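Local structure of lipoprotein (Mycoplasma mycoides subsp. capri, 7ADK) at residues G535-F540 against K725-K730. The protein is a lipoprotein that probably acts as a chymotrypsin-like peptidase of clan PA, probably with a catalytic serine. Residues are numbered along the deposited sequence; the frame is centred on the assembly and turned at random.
Sequences GIFADF and KLYSLK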
ATOM      1  N   GLY B 535     -11.359   9.644  39.288  1.00 78.09           N
ATOM      2  CA  GLY B 535     -12.251   8.494  39.269  1.00 78.09           C
ATOM      3  C   GLY B 535     -11.687   7.283  38.538  1.00 78.09           C
ATOM      4  O   GLY B 535     -10.483   7.132  38.359  1.00 78.09           O
ATOM      5  N   ILE B 536     -12.582   6.403  38.105  1.00 76.40           N
ATOM      6  CA  ILE B 536     -12.275   5.227  37.289  1.00 76.40           C
ATOM      7  C   ILE B 536     -13.151   5.219  36.048  1.00 76.40           C
ATOM      8  O   ILE B 536     -14.294   5.656  36.105  1.00 76.40           O
ATOM      9  CB  ILE B 536     -12.455   3.907  38.080  1.00 76.40           C
ATOM     10  CG1 ILE B 536     -13.868   3.704  38.667  1.00 76.40           C
ATOM     11  CG2 ILE B 536     -11.407   3.799  39.191  1.00 76.40           C
ATOM     12  CD1 ILE B 536     -14.757   2.806  37.821  1.00 76.40           C
ATOM     13  N   PHE B 537     -12.664   4.692  34.935  1.00 69.05           N
ATOM     14  CA  PHE B 537     -13.457   4.512  33.721  1.00 69.05           C
ATOM     15  C   PHE B 537     -12.992   3.289  32.921  1.00 69.05           C
ATOM     16  O   PHE B 537     -11.909   2.753  33.138  1.00 69.05           O
ATOM     17  CB  PHE B 537     -13.452   5.810  32.887  1.00 69.05           C
ATOM     18  CG  PHE B 537     -12.321   5.947  31.895  1.00 69.05           C
ATOM     19  CD1 PHE B 537     -12.589   6.059  30.527  1.00 69.05           C
ATOM     20  CD2 PHE B 537     -10.988   5.925  32.324  1.00 69.05           C
ATOM     21  CE1 PHE B 537     -11.537   6.122  29.606  1.00 69.05           C
ATOM     22  CE2 PHE B 537      -9.937   5.979  31.403  1.00 69.05           C
ATOM     23  CZ  PHE B 537     -10.213   6.070  30.040  1.00 69.05           C
ATOM     24  N   ALA B 538     -13.800   2.846  31.971  1.00 68.52           N
ATOM     25  CA  ALA B 538     -13.368   1.951  30.898  1.00 68.52           C
ATOM     26  C   ALA B 538     -13.511   2.669  29.563  1.00 68.52           C
ATOM     27  O   ALA B 538     -14.523   3.341  29.372  1.00 68.52           O
ATOM     28  CB  ALA B 538     -14.219   0.699  30.932  1.00 68.52           C
ATOM     29  N   ASP B 539     -12.552   2.562  28.652  1.00 65.55           N
ATOM     30  CA  ASP B 539     -12.582   3.346  27.415  1.00 65.55           C
ATOM     31  C   ASP B 539     -13.634   2.820  26.411  1.00 65.55           C
ATOM     32  O   ASP B 539     -13.332   2.126  25.448  1.00 65.55           O
ATOM     33  CB  ASP B 539     -11.159   3.469  26.857  1.00 65.55           C
ATOM     34  CG  ASP B 539     -10.995   4.607  25.840  1.00 65.55           C
ATOM     35  OD1 ASP B 539     -11.813   5.544  25.840  1.00 65.55           O
ATOM     36  OD2 ASP B 539     -10.069   4.562  25.004  1.00 65.55           O
ATOM     37  N   PHE B 540     -14.903   3.135  26.655  1.00 57.41           N
ATOM     38  CA  PHE B 540     -16.076   2.773  25.847  1.00 57.41           C
ATOM     39  C   PHE B 540     -17.142   3.892  25.883  1.00 57.41           C
ATOM     40  O   PHE B 540     -17.450   4.406  26.955  1.00 57.41           O
ATOM     41  CB  PHE B 540     -16.649   1.442  26.350  1.00 57.41           C
ATOM     42  CG  PHE B 540     -18.014   1.097  25.793  1.00 57.41           C
ATOM     43  CD1 PHE B 540     -18.198   0.940  24.411  1.00 57.41           C
ATOM     44  CD2 PHE B 540     -19.119   0.991  26.647  1.00 57.41           C
ATOM     45  CE1 PHE B 540     -19.472   0.687  23.885  1.00 57.41           C
ATOM     46  CE2 PHE B 540     -20.394   0.721  26.125  1.00 57.41           C
ATOM     47  CZ  PHE B 540     -20.567   0.562  24.745  1.00 57.41           C
ATOM     48  N   LYS B 725       0.594  10.547  31.353  1.00 88.31           N
ATOM     49  CA  LYS B 725      -0.462  11.337  32.020  1.00 88.31           C
ATOM     50  C   LYS B 725      -1.768  10.528  32.091  1.00 88.31           C
ATOM     51  O   LYS B 725      -2.121   9.912  31.088  1.00 88.31           O
ATOM     52  CB  LYS B 725      -0.549  12.654  31.213  1.00 88.31           C
ATOM     53  CG  LYS B 725      -1.824  13.496  31.289  1.00 88.31           C
ATOM     54  CD  LYS B 725      -2.147  14.065  32.676  1.00 88.31           C
ATOM     55  CE  LYS B 725      -3.304  15.076  32.637  1.00 88.31           C
ATOM     56  NZ  LYS B 725      -4.497  14.572  31.915  1.00 88.31           N
ATOM     57  N   LEU B 726      -2.494  10.504  33.213  1.00 80.28           N
ATOM     58  CA  LEU B 726      -3.802   9.830  33.293  1.00 80.28           C
ATOM     59  C   LEU B 726      -4.924  10.578  32.550  1.00 80.28           C
ATOM     60  O   LEU B 726      -4.852  11.787  32.341  1.00 80.28           O
ATOM     61  CB  LEU B 726      -4.183   9.436  34.734  1.00 80.28           C
ATOM     62  CG  LEU B 726      -4.700  10.523  35.696  1.00 80.28           C
ATOM     63  CD1 LEU B 726      -5.545   9.888  36.787  1.00 80.28           C
ATOM     64  CD2 LEU B 726      -3.572  11.271  36.387  1.00 80.28           C
ATOM     65  N   TYR B 727      -5.951   9.839  32.128  1.00 76.64           N
ATOM     66  CA  TYR B 727      -6.962  10.291  31.179  1.00 76.64           C
ATOM     67  C   TYR B 727      -7.920  11.354  31.733  1.00 76.64           C
ATOM     68  O   TYR B 727      -8.577  11.142  32.745  1.00 76.64           O
ATOM     69  CB  TYR B 727      -7.722   9.072  30.665  1.00 76.64           C
ATOM     70  CG  TYR B 727      -8.969   9.379  29.879  1.00 76.64           C
ATOM     71  CD1 TYR B 727      -8.902   9.697  28.515  1.00 76.64           C
ATOM     72  CD2 TYR B 727     -10.213   9.317  30.524  1.00 76.64           C
ATOM     73  CE1 TYR B 727     -10.086   9.894  27.787  1.00 76.64           C
ATOM     74  CE2 TYR B 727     -11.401   9.495  29.803  1.00 76.64           C
ATOM     75  CZ  TYR B 727     -11.337   9.772  28.426  1.00 76.64           C
ATOM     76  OH  TYR B 727     -12.484   9.927  27.729  1.00 76.64           O
ATOM     77  N   SER B 728      -8.050  12.478  31.026  1.00 80.64           N
ATOM     78  CA  SER B 728      -9.008  13.551  31.314  1.00 80.64           C
ATOM     79  C   SER B 728     -10.183  13.543  30.349  1.00 80.64           C
ATOM     80  O   SER B 728     -10.000  13.493  29.132  1.00 80.64           O
ATOM     81  CB  SER B 728      -8.337  14.918  31.235  1.00 80.64           C
ATOM     82  OG  SER B 728      -7.317  15.020  32.184  1.00 80.64           O
ATOM     83  N   LEU B 729     -11.396  13.686  30.875  1.00 79.61           N
ATOM     84  CA  LEU B 729     -12.593  13.930  30.091  1.00 79.61           C
ATOM     85  C   LEU B 729     -13.326  15.170  30.606  1.00 79.61           C
ATOM     86  O   LEU B 729     -13.590  15.322  31.797  1.00 79.61           O
ATOM     87  CB  LEU B 729     -13.451  12.662  30.085  1.00 79.61           C
ATOM     88  CG  LEU B 729     -14.748  12.752  29.279  1.00 79.61           C
ATOM     89  CD1 LEU B 729     -14.490  12.983  27.798  1.00 79.61           C
ATOM     90  CD2 LEU B 729     -15.524  11.464  29.443  1.00 79.61           C
ATOM     91  N   LYS B 730     -13.657  16.068  29.685  1.00 92.17           N
ATOM     92  CA  LYS B 730     -14.446  17.274  29.938  1.00 92.17           C
ATOM     93  C   LYS B 730     -15.921  16.905  30.070  1.00 92.17           C
ATOM     94  O   LYS B 730     -16.511  16.356  29.150  1.00 92.17           O
ATOM     95  CB  LYS B 730     -14.160  18.289  28.821  1.00 92.17           C
ATOM     96  CG  LYS B 730     -14.531  19.728  29.144  1.00 92.17           C
ATOM     97  CD  LYS B 730     -13.924  20.712  28.164  1.00 92.17           C
ATOM     98  CE  LYS B 730     -14.169  22.163  28.554  1.00 92.17           C
ATOM     99  NZ  LYS B 730     -13.403  23.114  27.745  1.00 92.17           N
TER
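Phe537 and Tyr727 make the whole of the direct side-chain contact, an offset (parallel-displaced) aromatic stack. The evidence is that the ring planes lie within 8° of each other while their centroids are 4.2 Å apart. Displacement brings CZ of Phe537 over one face of the Tyr727 ring, toward its rim, with Tyr727 CD2 the nearest atom at 3.3 Å. Phe537 CE1 lies 3.4 Å from Tyr727 CE2, so the overlap involves the outer end of the phenylalanine ring and the CD2-CE2 side of the tyrosine ring. The side chains themselves approach at roughly a right angle, although their ring planes are nearly parallel. Tyr727 reaches across with CG anti to its backbone N (chi1 169°), whereas CG of Phe537 sits between the backbone N and carbonyl carbon.

Polar interactions bring in helix 449-452 and Asn448 just before it. Next to the stack, Asp539 forms the centre of an inverse gamma turn, whose Phe540 N to Ala538 O bond is weak at 2.8 Å. Asp539 OD2 is hydrogen-bonded to His450 ND1 and to Asn448 ND2, an Asp-His pairing consistent with the catalytic triad of chymotrypsin-like peptidases in clan PA. Tyr727 OH is hydrogen-bonded to Ser449 OG, which anchors the far end of the stacked ring.

Backbone pairing is indirect. The CA atoms of Phe537 and Tyr727 are 9.1 Å apart, too far for neighbouring strands, and the link is strand 737-747, which runs parallel to strand 535-537 and antiparallel to strand 727-730 in a mixed sheet. The stack therefore joins side chains of two strands that both pair with strand 737-747, and Phe537 also packs on Tyr740 and Asn742 of that strand.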